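Long-range contact in Glyoxalase/bleomycin resistance protein/dioxygenase (Catenulispora acidiphila, PDB 4G6X), which probably belongs to the vicinal oxygen chelate superfamily and may act as a dioxygenase, though its substrate is not known: residues Val95-Ile109 with Ile137-Ile151. Sequence-based numbering, arbitrary orientation.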
# COMPACT_ATOMS: atom_id res chain seq x y z
N VAL A 95 13.05 3.82 8.50
CA VAL A 95 14.41 3.64 7.93
C VAL A 95 15.42 3.34 9.04
O VAL A 95 16.33 2.50 8.86
CB VAL A 95 14.80 4.87 7.12
CG1 VAL A 95 16.30 4.85 6.79
CG2 VAL A 95 13.89 5.00 5.86
N ALA A 96 15.27 4.03 10.18
CA ALA A 96 16.23 3.86 11.31
C ALA A 96 16.23 2.42 11.79
O ALA A 96 17.27 1.94 12.22
CB ALA A 96 15.88 4.79 12.47
N ASP A 97 15.10 1.71 11.68
CA ASP A 97 15.02 0.32 12.11
C ASP A 97 15.12 -0.66 10.94
O ASP A 97 14.91 -1.86 11.14
CB ASP A 97 13.74 0.06 12.89
CG ASP A 97 13.79 0.56 14.32
OD1 ASP A 97 14.89 0.72 14.87
OD2 ASP A 97 12.73 0.75 14.97
N GLY A 98 15.45 -0.20 9.74
CA GLY A 98 15.61 -1.09 8.58
C GLY A 98 14.32 -1.64 8.03
O GLY A 98 14.29 -2.68 7.37
N ILE A 99 13.23 -0.97 8.34
CA ILE A 99 11.92 -1.45 7.96
C ILE A 99 11.45 -0.85 6.63
O ILE A 99 11.41 0.35 6.46
CB ILE A 99 10.85 -1.10 9.03
CG1 ILE A 99 11.21 -1.76 10.37
CG2 ILE A 99 9.50 -1.52 8.54
CD1 ILE A 99 10.48 -1.15 11.53
N PRO A 100 11.17 -1.69 5.66
CA PRO A 100 10.72 -1.20 4.34
C PRO A 100 9.29 -0.67 4.33
O PRO A 100 8.43 -1.17 5.05
CB PRO A 100 10.83 -2.44 3.44
CG PRO A 100 10.69 -3.56 4.38
CD PRO A 100 11.38 -3.15 5.64
N ALA A 101 9.09 0.40 3.58
CA ALA A 101 7.81 1.04 3.44
C ALA A 101 6.91 0.30 2.50
O ALA A 101 5.67 0.46 2.55
CB ALA A 101 8.01 2.46 2.94
N ALA A 102 7.52 -0.46 1.61
CA ALA A 102 6.76 -1.20 0.62
C ALA A 102 7.59 -2.35 0.11
O ALA A 102 8.83 -2.38 0.25
CB ALA A 102 6.39 -0.27 -0.52
N SER A 103 6.90 -3.35 -0.45
CA SER A 103 7.57 -4.55 -0.97
C SER A 103 7.01 -4.94 -2.35
O SER A 103 5.79 -5.01 -2.52
CB SER A 103 7.42 -5.74 -0.01
OG SER A 103 7.66 -5.42 1.36
N PHE A 104 7.92 -5.25 -3.29
CA PHE A 104 7.58 -5.65 -4.70
C PHE A 104 8.10 -7.01 -4.97
O PHE A 104 9.11 -7.42 -4.42
CB PHE A 104 8.17 -4.66 -5.73
CG PHE A 104 7.74 -3.25 -5.48
CD1 PHE A 104 6.41 -2.90 -5.57
CD2 PHE A 104 8.63 -2.31 -5.02
CE1 PHE A 104 5.98 -1.61 -5.26
CE2 PHE A 104 8.21 -1.02 -4.70
CZ PHE A 104 6.89 -0.67 -4.78
N ALA A 105 7.39 -7.75 -5.81
CA ALA A 105 7.74 -9.14 -6.12
C ALA A 105 8.56 -9.24 -7.40
O ALA A 105 8.33 -8.50 -8.36
CB ALA A 105 6.46 -9.97 -6.26
N VAL A 106 9.53 -10.14 -7.42
CA VAL A 106 10.29 -10.39 -8.66
C VAL A 106 10.46 -11.89 -8.81
O VAL A 106 10.47 -12.63 -7.82
CB VAL A 106 11.67 -9.66 -8.67
CG1 VAL A 106 11.48 -8.13 -8.62
CG2 VAL A 106 12.53 -10.14 -7.51
N ASP A 107 10.64 -12.33 -10.06
CA ASP A 107 10.89 -13.74 -10.36
C ASP A 107 12.32 -14.20 -10.02
O ASP A 107 12.48 -15.34 -9.58
CB ASP A 107 10.62 -14.01 -11.84
CG ASP A 107 9.16 -13.81 -12.23
OD1 ASP A 107 8.26 -14.24 -11.45
OD2 ASP A 107 8.92 -13.20 -13.31
N ASP A 108 13.32 -13.32 -10.21
CA ASP A 108 14.74 -13.65 -10.01
C ASP A 108 15.43 -12.48 -9.32
O ASP A 108 15.88 -11.55 -9.97
CB ASP A 108 15.40 -13.93 -11.36
CG ASP A 108 16.85 -14.41 -11.24
OD1 ASP A 108 17.48 -14.28 -10.15
OD2 ASP A 108 17.35 -14.95 -12.28
N ILE A 109 15.52 -12.56 -8.00
CA ILE A 109 16.05 -11.47 -7.18
C ILE A 109 17.56 -11.27 -7.39
O ILE A 109 18.07 -10.17 -7.34
CB ILE A 109 15.69 -11.69 -5.69
CG1 ILE A 109 15.82 -10.41 -4.87
CG2 ILE A 109 16.55 -12.78 -5.06
CD1 ILE A 109 15.12 -10.54 -3.54
N ILE A 137 16.82 -5.41 0.24
CA ILE A 137 16.28 -4.10 0.62
C ILE A 137 17.13 -3.00 -0.01
O ILE A 137 18.36 -3.02 0.09
CB ILE A 137 16.22 -3.95 2.13
CG1 ILE A 137 15.28 -5.00 2.70
CG2 ILE A 137 15.74 -2.53 2.51
CD1 ILE A 137 15.21 -5.00 4.19
N LEU A 138 16.43 -2.09 -0.70
CA LEU A 138 17.07 -0.97 -1.38
C LEU A 138 16.58 0.39 -0.88
O LEU A 138 15.51 0.49 -0.29
CB LEU A 138 16.93 -1.07 -2.92
CG LEU A 138 15.50 -0.97 -3.48
CD1 LEU A 138 15.14 0.46 -3.85
CD2 LEU A 138 15.36 -1.80 -4.76
N ASP A 139 17.45 1.41 -1.08
CA ASP A 139 17.13 2.82 -0.76
C ASP A 139 16.50 3.46 -2.03
O ASP A 139 17.13 3.50 -3.12
CB ASP A 139 18.42 3.51 -0.35
CG ASP A 139 18.25 5.00 -0.08
OD1 ASP A 139 17.16 5.57 -0.15
OD2 ASP A 139 19.31 5.59 0.21
N ASP A 140 15.26 3.95 -1.91
CA ASP A 140 14.62 4.59 -3.05
C ASP A 140 15.05 6.00 -3.38
O ASP A 140 14.53 6.61 -4.33
CB ASP A 140 13.07 4.47 -3.02
CG ASP A 140 12.41 5.42 -2.09
OD1 ASP A 140 13.09 6.10 -1.30
OD2 ASP A 140 11.15 5.51 -2.13
N THR A 141 16.00 6.57 -2.56
CA THR A 141 16.49 7.95 -2.64
C THR A 141 15.52 9.00 -2.13
O THR A 141 15.86 10.16 -2.09
CB THR A 141 17.06 8.39 -4.02
OG1 THR A 141 16.03 8.62 -4.99
CG2 THR A 141 18.05 7.33 -4.57
N CYS A 142 14.29 8.57 -1.82
CA CYS A 142 13.16 9.44 -1.52
C CYS A 142 12.73 9.38 -0.04
O CYS A 142 11.63 9.85 0.28
CB CYS A 142 11.94 9.10 -2.39
SG CYS A 142 12.30 9.31 -4.16
N GLY A 143 13.55 8.79 0.83
CA GLY A 143 13.27 8.62 2.23
C GLY A 143 12.70 7.27 2.67
O GLY A 143 12.32 7.10 3.83
N ASN A 144 12.64 6.29 1.75
CA ASN A 144 12.13 4.95 2.03
C ASN A 144 13.14 3.83 1.74
O ASN A 144 14.03 3.96 0.84
CB ASN A 144 10.90 4.64 1.21
CG ASN A 144 9.85 5.69 1.26
OD1 ASN A 144 9.61 6.41 0.28
ND2 ASN A 144 9.21 5.83 2.40
N LEU A 145 12.97 2.73 2.47
CA LEU A 145 13.58 1.47 2.09
C LEU A 145 12.49 0.68 1.38
O LEU A 145 11.31 0.76 1.76
CB LEU A 145 14.05 0.71 3.36
CG LEU A 145 15.18 1.38 4.19
CD1 LEU A 145 15.46 0.65 5.47
CD2 LEU A 145 16.48 1.52 3.36
N ILE A 146 12.89 -0.11 0.39
CA ILE A 146 11.95 -0.81 -0.46
C ILE A 146 12.44 -2.23 -0.48
O ILE A 146 13.64 -2.46 -0.69
CB ILE A 146 11.99 -0.28 -1.90
CG1 ILE A 146 11.51 1.18 -1.95
CG2 ILE A 146 11.13 -1.14 -2.84
CD1 ILE A 146 10.10 1.43 -1.43
N GLN A 147 11.54 -3.15 -0.20
CA GLN A 147 11.88 -4.57 -0.24
C GLN A 147 11.52 -5.21 -1.59
O GLN A 147 10.41 -5.04 -2.10
CB GLN A 147 11.20 -5.29 0.93
CG GLN A 147 11.58 -6.73 1.16
CD GLN A 147 10.77 -7.36 2.27
OE1 GLN A 147 9.54 -7.39 2.23
NE2 GLN A 147 11.44 -7.86 3.23
N LEU A 148 12.48 -5.99 -2.09
CA LEU A 148 12.25 -6.98 -3.15
C LEU A 148 12.10 -8.37 -2.56
O LEU A 148 12.84 -8.79 -1.68
CB LEU A 148 13.43 -7.01 -4.07
CG LEU A 148 13.59 -5.96 -5.18
CD1 LEU A 148 12.70 -4.77 -5.14
CD2 LEU A 148 15.05 -5.68 -5.58
N MSE A 149 11.11 -9.09 -3.05
CA MSE A 149 10.76 -10.40 -2.52
C MSE A 149 10.70 -11.40 -3.65
O MSE A 149 9.94 -11.23 -4.63
CB MSE A 149 9.36 -10.44 -1.92
CG MSE A 149 9.16 -9.53 -0.68
SE MSE A 149 7.37 -9.64 0.23
CE MSE A 149 7.41 -11.59 0.05
N GLN A 150 11.41 -12.51 -3.48
CA GLN A 150 11.43 -13.47 -4.60
C GLN A 150 10.27 -14.41 -4.55
O GLN A 150 10.12 -15.24 -3.64
CB GLN A 150 12.73 -14.20 -4.78
CG GLN A 150 12.65 -15.09 -6.03
CD GLN A 150 13.97 -15.71 -6.37
OE1 GLN A 150 14.78 -15.15 -7.10
NE2 GLN A 150 14.18 -16.91 -5.86
N ILE A 151 9.46 -14.22 -5.61
CA ILE A 151 8.21 -14.87 -5.89
C ILE A 151 8.18 -15.04 -7.41
O ILE A 151 7.93 -16.15 -7.93
CB ILE A 151 7.00 -14.00 -5.39
CG1 ILE A 151 6.97 -13.93 -3.84
CG2 ILE A 151 5.66 -14.51 -5.91
CD1 ILE A 151 5.92 -13.01 -3.27
O HOH W 1 11.17 2.52 4.67
O HOH W 2 17.40 -15.46 -7.30
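The Phe104 ring meets Ile146 at its edge: CG2 of Ile146 lies near the ring plane, 3.5 Å from Phe104 CE2, and Phe50 adds an edge-to-face stack from outside the contact. The Gln150 amide is turned 74° from the Asp108 carboxylate beside it. Gln150 runs out extended, CG trans to the main-chain N (chi1 -176°), which carries OE1 to the start of helix 109-118, where it accepts Ile109 N at 2.8 Å, in the amide plane on a lone pair. A water also donates to Gln150 OE1 and to Asp108 OD1, which caps Ala111 N. On the sheet face of Ser103, the hydroxyl OG, in one of its two conformers, donates to Gln147 OE1 (2.9 Å), tilted 29° from the amide plane. Between the two faces, strands 102-106 and 145-150 pair in parallel, from Gln147 N to Ala102 O (2.9 Å) through Ile151 N to Val106 O (2.9 Å). Ahead of strand 102-106, Gly98 CA packs on Leu145 CD1 at 3.6 Å, where a Schellman motif ends helix 87-96. Strand 102-106 is outermost in its four-stranded mixed sheet within this chain, and Ala105 bonds through its backbone to the second subunit. Phe104, Ile146, Leu148 and Val106 make one face mostly apolar; at its end the Gln150 amide ties strand 145-150 to the first turn of helix 109-118, while Ser103 and Gln147 share the other face with Ala105 and Met149.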